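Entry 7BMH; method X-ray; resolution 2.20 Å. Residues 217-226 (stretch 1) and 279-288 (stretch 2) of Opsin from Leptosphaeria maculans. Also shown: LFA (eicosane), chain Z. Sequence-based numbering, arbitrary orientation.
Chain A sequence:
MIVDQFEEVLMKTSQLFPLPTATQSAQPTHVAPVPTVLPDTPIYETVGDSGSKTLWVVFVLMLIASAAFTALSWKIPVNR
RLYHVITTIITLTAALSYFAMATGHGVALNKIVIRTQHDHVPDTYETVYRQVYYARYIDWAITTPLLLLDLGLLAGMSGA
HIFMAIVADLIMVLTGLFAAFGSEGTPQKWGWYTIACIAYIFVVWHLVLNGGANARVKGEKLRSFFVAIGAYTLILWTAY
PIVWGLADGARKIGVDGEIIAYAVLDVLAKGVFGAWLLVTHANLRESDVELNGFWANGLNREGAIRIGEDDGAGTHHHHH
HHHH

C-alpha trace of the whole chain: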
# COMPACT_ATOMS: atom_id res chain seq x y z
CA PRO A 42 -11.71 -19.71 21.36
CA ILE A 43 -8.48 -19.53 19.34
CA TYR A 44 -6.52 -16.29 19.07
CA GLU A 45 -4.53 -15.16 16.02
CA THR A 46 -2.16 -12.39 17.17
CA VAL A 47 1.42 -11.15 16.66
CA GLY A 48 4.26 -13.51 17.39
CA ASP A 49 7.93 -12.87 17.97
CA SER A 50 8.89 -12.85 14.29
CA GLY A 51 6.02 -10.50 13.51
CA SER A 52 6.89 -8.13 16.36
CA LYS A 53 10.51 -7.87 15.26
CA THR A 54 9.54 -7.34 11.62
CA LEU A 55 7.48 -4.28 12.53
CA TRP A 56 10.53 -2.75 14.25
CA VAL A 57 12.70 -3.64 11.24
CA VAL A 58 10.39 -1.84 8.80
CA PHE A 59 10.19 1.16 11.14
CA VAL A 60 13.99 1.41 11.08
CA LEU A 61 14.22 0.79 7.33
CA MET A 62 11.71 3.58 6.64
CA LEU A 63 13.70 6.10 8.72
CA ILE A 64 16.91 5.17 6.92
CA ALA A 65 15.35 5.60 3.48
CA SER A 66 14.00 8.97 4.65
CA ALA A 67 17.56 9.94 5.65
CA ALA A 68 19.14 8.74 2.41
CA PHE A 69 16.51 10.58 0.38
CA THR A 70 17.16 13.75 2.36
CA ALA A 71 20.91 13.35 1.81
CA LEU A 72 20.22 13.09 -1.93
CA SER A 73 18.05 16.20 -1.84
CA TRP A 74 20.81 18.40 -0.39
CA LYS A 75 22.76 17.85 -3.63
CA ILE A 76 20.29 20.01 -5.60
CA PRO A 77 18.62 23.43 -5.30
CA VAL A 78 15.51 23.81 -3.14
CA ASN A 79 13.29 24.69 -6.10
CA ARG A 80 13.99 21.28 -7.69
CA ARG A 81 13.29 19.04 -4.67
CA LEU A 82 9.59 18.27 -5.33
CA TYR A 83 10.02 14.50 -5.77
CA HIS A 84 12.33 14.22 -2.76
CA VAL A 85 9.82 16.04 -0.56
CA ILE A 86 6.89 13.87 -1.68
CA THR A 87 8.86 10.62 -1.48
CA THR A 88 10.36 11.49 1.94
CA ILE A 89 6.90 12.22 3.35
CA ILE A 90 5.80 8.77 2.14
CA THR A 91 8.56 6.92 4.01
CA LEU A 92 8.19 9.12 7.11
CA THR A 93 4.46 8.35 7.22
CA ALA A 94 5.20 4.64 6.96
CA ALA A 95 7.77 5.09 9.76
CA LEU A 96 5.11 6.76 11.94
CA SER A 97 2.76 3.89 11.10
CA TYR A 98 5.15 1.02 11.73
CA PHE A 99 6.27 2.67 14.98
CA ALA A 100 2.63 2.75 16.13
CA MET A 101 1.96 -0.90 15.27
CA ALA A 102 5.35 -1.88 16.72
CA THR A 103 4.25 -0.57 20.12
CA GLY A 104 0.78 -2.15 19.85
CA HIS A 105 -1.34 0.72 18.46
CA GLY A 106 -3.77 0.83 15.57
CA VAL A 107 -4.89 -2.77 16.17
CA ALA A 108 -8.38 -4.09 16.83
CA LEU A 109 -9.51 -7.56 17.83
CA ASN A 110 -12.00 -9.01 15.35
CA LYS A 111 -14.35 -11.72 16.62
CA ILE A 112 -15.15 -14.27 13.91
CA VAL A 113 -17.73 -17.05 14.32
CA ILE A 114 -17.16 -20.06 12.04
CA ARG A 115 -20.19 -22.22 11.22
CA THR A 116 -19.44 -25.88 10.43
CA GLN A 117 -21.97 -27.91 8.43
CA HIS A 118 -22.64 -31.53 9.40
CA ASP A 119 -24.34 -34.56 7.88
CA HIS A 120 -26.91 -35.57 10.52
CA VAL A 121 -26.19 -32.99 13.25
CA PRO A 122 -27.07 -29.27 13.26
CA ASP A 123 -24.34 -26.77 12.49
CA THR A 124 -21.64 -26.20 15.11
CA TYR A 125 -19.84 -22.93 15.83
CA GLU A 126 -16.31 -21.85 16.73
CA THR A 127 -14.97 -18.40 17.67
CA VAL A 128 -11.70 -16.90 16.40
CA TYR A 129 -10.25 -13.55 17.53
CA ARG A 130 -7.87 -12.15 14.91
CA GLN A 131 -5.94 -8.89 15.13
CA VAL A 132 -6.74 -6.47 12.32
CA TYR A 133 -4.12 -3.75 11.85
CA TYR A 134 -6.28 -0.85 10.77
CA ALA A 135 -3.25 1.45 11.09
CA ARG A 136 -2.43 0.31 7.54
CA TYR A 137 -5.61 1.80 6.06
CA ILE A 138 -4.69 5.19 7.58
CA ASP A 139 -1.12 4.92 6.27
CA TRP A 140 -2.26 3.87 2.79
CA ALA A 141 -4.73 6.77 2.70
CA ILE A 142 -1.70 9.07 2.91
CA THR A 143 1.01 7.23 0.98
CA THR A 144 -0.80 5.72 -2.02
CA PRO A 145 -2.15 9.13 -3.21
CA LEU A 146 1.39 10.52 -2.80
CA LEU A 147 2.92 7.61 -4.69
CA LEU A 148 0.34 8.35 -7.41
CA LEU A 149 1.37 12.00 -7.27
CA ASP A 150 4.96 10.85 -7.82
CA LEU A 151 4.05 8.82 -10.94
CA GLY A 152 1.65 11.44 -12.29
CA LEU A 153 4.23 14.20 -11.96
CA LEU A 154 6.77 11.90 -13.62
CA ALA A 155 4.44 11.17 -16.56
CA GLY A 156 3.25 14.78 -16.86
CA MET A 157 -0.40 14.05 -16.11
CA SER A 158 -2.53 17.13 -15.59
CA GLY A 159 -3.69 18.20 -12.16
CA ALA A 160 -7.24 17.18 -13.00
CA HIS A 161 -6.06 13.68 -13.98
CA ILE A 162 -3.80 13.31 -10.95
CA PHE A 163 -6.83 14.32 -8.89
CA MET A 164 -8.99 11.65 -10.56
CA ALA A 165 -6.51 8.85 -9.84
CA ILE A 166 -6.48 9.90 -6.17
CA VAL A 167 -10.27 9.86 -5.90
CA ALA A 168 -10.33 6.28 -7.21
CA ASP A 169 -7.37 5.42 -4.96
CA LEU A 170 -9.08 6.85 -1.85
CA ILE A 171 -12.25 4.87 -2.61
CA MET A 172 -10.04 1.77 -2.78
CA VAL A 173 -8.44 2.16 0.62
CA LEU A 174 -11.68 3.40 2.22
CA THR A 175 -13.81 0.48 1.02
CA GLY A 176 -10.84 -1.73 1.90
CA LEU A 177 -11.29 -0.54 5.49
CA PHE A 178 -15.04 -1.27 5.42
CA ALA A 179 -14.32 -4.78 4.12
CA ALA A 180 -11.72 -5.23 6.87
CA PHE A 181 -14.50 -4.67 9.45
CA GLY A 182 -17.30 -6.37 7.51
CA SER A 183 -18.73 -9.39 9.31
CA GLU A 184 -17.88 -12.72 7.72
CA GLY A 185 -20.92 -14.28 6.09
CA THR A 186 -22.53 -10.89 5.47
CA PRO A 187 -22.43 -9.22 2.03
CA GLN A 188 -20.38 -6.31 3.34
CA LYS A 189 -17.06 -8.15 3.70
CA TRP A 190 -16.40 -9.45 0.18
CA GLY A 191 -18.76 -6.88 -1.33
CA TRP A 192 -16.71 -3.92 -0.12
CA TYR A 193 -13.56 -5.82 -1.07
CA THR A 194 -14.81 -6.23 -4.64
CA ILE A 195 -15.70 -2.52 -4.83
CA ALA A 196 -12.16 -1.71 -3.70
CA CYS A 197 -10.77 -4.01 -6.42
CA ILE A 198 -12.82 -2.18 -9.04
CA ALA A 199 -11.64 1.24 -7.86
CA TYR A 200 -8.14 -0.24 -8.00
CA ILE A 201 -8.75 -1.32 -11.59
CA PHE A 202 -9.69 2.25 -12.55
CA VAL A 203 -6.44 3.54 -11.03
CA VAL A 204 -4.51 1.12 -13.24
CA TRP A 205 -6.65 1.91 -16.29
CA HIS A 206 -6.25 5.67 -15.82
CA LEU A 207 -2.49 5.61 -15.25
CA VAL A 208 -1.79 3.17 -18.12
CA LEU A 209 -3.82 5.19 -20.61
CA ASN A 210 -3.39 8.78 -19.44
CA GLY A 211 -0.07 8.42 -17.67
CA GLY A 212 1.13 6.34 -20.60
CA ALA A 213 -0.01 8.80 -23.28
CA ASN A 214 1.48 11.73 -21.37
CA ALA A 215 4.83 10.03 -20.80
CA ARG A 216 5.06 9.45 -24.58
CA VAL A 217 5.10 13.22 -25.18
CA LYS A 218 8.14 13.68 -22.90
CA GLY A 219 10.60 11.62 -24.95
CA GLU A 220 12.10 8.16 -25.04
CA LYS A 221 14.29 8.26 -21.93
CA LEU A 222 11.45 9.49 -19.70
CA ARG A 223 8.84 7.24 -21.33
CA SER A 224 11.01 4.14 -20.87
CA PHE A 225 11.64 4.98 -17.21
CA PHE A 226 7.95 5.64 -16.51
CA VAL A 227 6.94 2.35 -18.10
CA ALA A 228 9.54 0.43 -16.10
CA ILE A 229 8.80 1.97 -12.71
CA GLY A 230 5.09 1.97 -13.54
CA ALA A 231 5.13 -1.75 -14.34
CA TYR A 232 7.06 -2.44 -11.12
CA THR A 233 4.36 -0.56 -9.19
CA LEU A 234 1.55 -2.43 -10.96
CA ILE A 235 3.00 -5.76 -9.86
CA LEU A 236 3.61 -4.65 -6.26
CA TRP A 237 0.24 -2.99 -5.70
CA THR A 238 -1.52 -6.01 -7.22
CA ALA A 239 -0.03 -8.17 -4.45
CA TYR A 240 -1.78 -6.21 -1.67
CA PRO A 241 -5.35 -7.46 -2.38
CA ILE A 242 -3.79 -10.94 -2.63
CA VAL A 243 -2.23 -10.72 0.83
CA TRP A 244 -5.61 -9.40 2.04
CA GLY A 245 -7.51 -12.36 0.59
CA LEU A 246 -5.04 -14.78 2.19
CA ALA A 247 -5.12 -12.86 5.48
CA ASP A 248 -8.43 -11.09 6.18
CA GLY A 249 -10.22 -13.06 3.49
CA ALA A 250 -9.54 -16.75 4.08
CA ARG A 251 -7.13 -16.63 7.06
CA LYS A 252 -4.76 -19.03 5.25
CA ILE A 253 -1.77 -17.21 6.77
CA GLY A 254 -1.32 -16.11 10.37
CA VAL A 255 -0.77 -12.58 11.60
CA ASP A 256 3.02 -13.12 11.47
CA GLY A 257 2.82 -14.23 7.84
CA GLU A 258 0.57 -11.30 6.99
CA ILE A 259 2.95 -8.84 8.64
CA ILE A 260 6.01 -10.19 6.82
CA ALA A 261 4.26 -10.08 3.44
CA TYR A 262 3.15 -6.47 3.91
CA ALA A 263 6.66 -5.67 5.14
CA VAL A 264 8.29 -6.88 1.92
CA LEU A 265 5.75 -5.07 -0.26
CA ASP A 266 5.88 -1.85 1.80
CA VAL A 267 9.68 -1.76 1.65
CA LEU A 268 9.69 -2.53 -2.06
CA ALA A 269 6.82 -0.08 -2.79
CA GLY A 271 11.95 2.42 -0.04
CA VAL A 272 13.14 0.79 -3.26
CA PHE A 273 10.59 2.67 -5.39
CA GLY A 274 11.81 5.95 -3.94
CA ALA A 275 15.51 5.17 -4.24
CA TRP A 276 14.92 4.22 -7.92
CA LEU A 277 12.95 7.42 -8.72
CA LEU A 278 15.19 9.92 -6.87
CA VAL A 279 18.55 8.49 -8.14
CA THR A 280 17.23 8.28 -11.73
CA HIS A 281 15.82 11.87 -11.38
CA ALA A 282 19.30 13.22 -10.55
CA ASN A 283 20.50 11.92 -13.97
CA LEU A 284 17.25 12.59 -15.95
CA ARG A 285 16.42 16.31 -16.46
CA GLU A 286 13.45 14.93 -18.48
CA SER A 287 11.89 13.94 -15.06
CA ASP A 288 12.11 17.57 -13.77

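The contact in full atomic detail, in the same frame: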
# COMPACT_ATOMS: atom_id res chain seq x y z
N VAL A 217 4.80 11.87 -24.73
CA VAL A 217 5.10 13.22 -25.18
C VAL A 217 6.41 13.76 -24.62
O VAL A 217 6.95 14.74 -25.14
CB VAL A 217 3.91 14.14 -24.82
CG1 VAL A 217 4.08 15.55 -25.38
CG2 VAL A 217 2.62 13.51 -25.31
N LYS A 218 6.96 13.14 -23.58
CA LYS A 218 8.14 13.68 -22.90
C LYS A 218 9.45 13.09 -23.42
O LYS A 218 10.51 13.50 -22.94
CB LYS A 218 8.02 13.46 -21.39
CG LYS A 218 6.63 13.80 -20.85
CD LYS A 218 6.64 15.04 -20.00
CE LYS A 218 7.20 14.77 -18.62
NZ LYS A 218 6.91 15.90 -17.70
N GLY A 219 9.40 12.16 -24.35
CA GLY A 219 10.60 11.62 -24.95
C GLY A 219 10.90 10.21 -24.48
O GLY A 219 10.34 9.70 -23.51
N GLU A 220 11.86 9.59 -25.19
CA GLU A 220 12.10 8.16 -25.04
C GLU A 220 12.68 7.81 -23.68
O GLU A 220 12.29 6.81 -23.07
CB GLU A 220 13.02 7.65 -26.15
N LYS A 221 13.63 8.61 -23.19
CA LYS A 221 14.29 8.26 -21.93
C LYS A 221 13.32 8.35 -20.76
O LYS A 221 13.34 7.50 -19.87
CB LYS A 221 15.51 9.17 -21.71
N LEU A 222 12.45 9.37 -20.75
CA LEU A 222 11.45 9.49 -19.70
C LEU A 222 10.39 8.41 -19.85
O LEU A 222 10.02 7.75 -18.86
CB LEU A 222 10.80 10.88 -19.73
CG LEU A 222 9.75 11.29 -18.68
CD1 LEU A 222 8.35 10.66 -18.92
CD2 LEU A 222 10.23 11.02 -17.24
N ARG A 223 9.89 8.22 -21.07
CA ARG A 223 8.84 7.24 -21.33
C ARG A 223 9.27 5.84 -20.93
O ARG A 223 8.50 5.10 -20.33
CB ARG A 223 8.42 7.29 -22.80
CG ARG A 223 7.46 6.18 -23.24
CD ARG A 223 7.31 6.11 -24.77
NE ARG A 223 6.52 4.96 -25.21
CZ ARG A 223 6.08 4.76 -26.46
NH1 ARG A 223 5.36 3.69 -26.74
NH2 ARG A 223 6.35 5.64 -27.42
N SER A 224 10.52 5.47 -21.25
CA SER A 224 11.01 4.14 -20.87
C SER A 224 11.07 3.98 -19.36
O SER A 224 10.69 2.94 -18.83
CB SER A 224 12.40 3.90 -21.47
OG SER A 224 12.33 3.75 -22.88
N PHE A 225 11.57 5.01 -18.67
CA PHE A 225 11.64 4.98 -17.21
C PHE A 225 10.25 4.87 -16.59
O PHE A 225 10.01 4.05 -15.69
CB PHE A 225 12.36 6.23 -16.71
CG PHE A 225 12.34 6.41 -15.22
CD1 PHE A 225 11.98 7.62 -14.66
CD2 PHE A 225 12.67 5.36 -14.37
CE1 PHE A 225 11.96 7.80 -13.28
CE2 PHE A 225 12.65 5.53 -12.99
CZ PHE A 225 12.29 6.76 -12.45
N PHE A 226 9.30 5.70 -17.06
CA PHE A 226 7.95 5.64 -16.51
C PHE A 226 7.34 4.26 -16.69
O PHE A 226 6.69 3.74 -15.77
CB PHE A 226 7.07 6.70 -17.16
CG PHE A 226 5.61 6.53 -16.85
CD1 PHE A 226 5.09 6.93 -15.63
CD2 PHE A 226 4.75 5.96 -17.78
CE1 PHE A 226 3.74 6.78 -15.34
CE2 PHE A 226 3.39 5.80 -17.51
CZ PHE A 226 2.88 6.20 -16.29
N VAL A 279 17.20 8.64 -7.53
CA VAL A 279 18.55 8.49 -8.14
C VAL A 279 18.44 8.71 -9.65
O VAL A 279 19.23 9.48 -10.19
CB VAL A 279 19.18 7.12 -7.79
CG1 VAL A 279 20.41 6.83 -8.64
CG2 VAL A 279 19.52 7.02 -6.31
N THR A 280 17.44 8.10 -10.28
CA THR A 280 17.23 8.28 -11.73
C THR A 280 16.98 9.76 -12.01
O THR A 280 17.57 10.27 -12.96
CB THR A 280 16.15 7.32 -12.25
OG1 THR A 280 16.62 5.98 -12.13
CG2 THR A 280 15.78 7.59 -13.69
N HIS A 281 16.17 10.43 -11.19
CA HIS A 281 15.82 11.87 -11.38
C HIS A 281 17.08 12.73 -11.45
O HIS A 281 17.14 13.62 -12.30
CB HIS A 281 14.95 12.35 -10.22
CG HIS A 281 14.91 13.84 -10.05
ND1 HIS A 281 14.02 14.64 -10.73
CD2 HIS A 281 15.63 14.66 -9.26
CE1 HIS A 281 14.21 15.89 -10.38
NE2 HIS A 281 15.19 15.93 -9.48
N ALA A 282 18.03 12.46 -10.57
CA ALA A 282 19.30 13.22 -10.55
C ALA A 282 19.94 13.19 -11.94
O ALA A 282 20.49 14.22 -12.34
CB ALA A 282 20.20 12.61 -9.51
N ASN A 283 19.85 12.06 -12.64
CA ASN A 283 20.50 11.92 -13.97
C ASN A 283 19.52 12.13 -15.13
O ASN A 283 19.95 11.95 -16.27
CB ASN A 283 21.19 10.56 -14.05
N LEU A 284 18.26 12.48 -14.87
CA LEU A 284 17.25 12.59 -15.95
C LEU A 284 16.54 13.93 -15.83
O LEU A 284 15.51 13.98 -15.16
CB LEU A 284 16.24 11.45 -15.80
CG LEU A 284 16.15 10.43 -16.93
CD1 LEU A 284 14.77 9.79 -16.94
CD2 LEU A 284 16.43 11.08 -18.27
N ARG A 285 17.06 14.96 -16.49
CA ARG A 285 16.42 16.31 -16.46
C ARG A 285 15.03 16.22 -17.09
O ARG A 285 14.23 17.14 -16.89
CB ARG A 285 17.31 17.32 -17.18
CG ARG A 285 18.08 18.24 -16.24
CD ARG A 285 18.95 17.50 -15.25
N GLU A 286 14.77 15.15 -17.84
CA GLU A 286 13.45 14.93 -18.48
C GLU A 286 12.39 14.68 -17.41
O GLU A 286 11.21 14.98 -17.68
CB GLU A 286 13.55 13.78 -19.48
CG GLU A 286 14.29 14.13 -20.76
CD GLU A 286 15.81 14.14 -20.74
OE1 GLU A 286 16.39 13.89 -19.68
OE2 GLU A 286 16.41 14.40 -21.80
N SER A 287 12.79 14.17 -16.23
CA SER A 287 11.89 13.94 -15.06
C SER A 287 11.48 15.28 -14.42
O SER A 287 10.32 15.39 -14.00
CB SER A 287 12.52 13.00 -14.06
OG SER A 287 13.61 13.61 -13.40
N ASP A 288 12.40 16.24 -14.36
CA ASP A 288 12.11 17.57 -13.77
C ASP A 288 10.92 18.21 -14.48
O ASP A 288 9.99 18.63 -13.77
CB ASP A 288 13.34 18.44 -13.84
C16 LFA Z . 14.30 0.71 -18.16
C17 LFA Z . 14.74 2.04 -17.55
C18 LFA Z . 14.71 3.15 -18.61
C19 LFA Z . 15.35 4.41 -18.02
C20 LFA Z . 15.54 5.47 -19.11

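The most unusual feature of this contact is a methyl group seated almost exactly on the axis of an aromatic ring. Thr280 CG2 lies 3.6 Å from the centroid of the Phe225 ring and only 3° off the ring normal, a CH-pi arrangement over one face; its closest single ring atom is CZ, with Thr280 CG2 and Phe225 CZ 3.8 Å apart. The backbones are well separated here, the CA atoms of Phe225 and Thr280 being 8.5 Å apart, so the ring spans the gap between helices. Phe225 does this with chi1 in the t well, and Thr280 meets it with chi1 in the m well. Threonine serves two needs at once: its methyl packs on the ring, while OG1 is hydrogen-bonded elsewhere in the structure. A polar residue can thus be buried at an apolar contact without leaving its hydroxyl unsatisfied.

Leu284 continues the apolar patch beyond the helical segment of stretch 2. Its CD1 comes within 4.2 Å of Phe225 CD1, approaching the ring obliquely. The same CD1 lies 4.0 Å from Lys221 O, and Leu284 CD2 is 4.0 Å from Lys221 CB, so CD1 reaches from Lys221 O to Phe225 CD1, one turn on, while CD2 lies against Lys221 CB. The Leu284 chi1 of -117° falls between wells. The Lys221 side chain is modelled only to CB, and what its amine does cannot be read from the contact.

Toward the start of the stretch 1 helix the two stretches draw closer, with 5.9 Å between the CA atoms of Leu222 and Glu286. Leu222 packs against backbone and short side-chain atoms: its CB is 4.0 Å from Glu286 CB, and its CD2 is 4.0 Å from Ser287 CA. Glu286 contributes carbon to this packing, since its CA-to-CB bond points toward stretch 1 while the end of the side chain leads away. Lys218 adds a looser contact at the margin, its CE 4.1 Å from Glu286 O.

No hydrogen bond crosses between the modelled atoms; the side-chain hydrogen bonds nearest the contact in stretch 2 run within that stretch. There, His281 ND1 donates to Ser287 OG at 2.9 Å, and Ser287 OG donates in turn to Leu284 O at 2.6 Å. This relay, joined by the backbone bond from Ser287 N to Leu284 O at 2.9 Å, ties the segment after the helix back to it, and that segment carries Leu284 and Glu286 into the contact. In stretch 1, Gly219 occupies the N-cap position with a positive phi of 108°; at these backbone angles a CB would jam against the carbonyl O of Lys218, so the turn itself calls for glycine.

The eicosane borders the same helix, its C20 3.1 Å from Lys221 O and its C18 3.7 Å from Phe225 N. The rule to take away is economical: the 352 Å² buried here comes mainly from packing, with internal hydrogen bonds bracing the backbone.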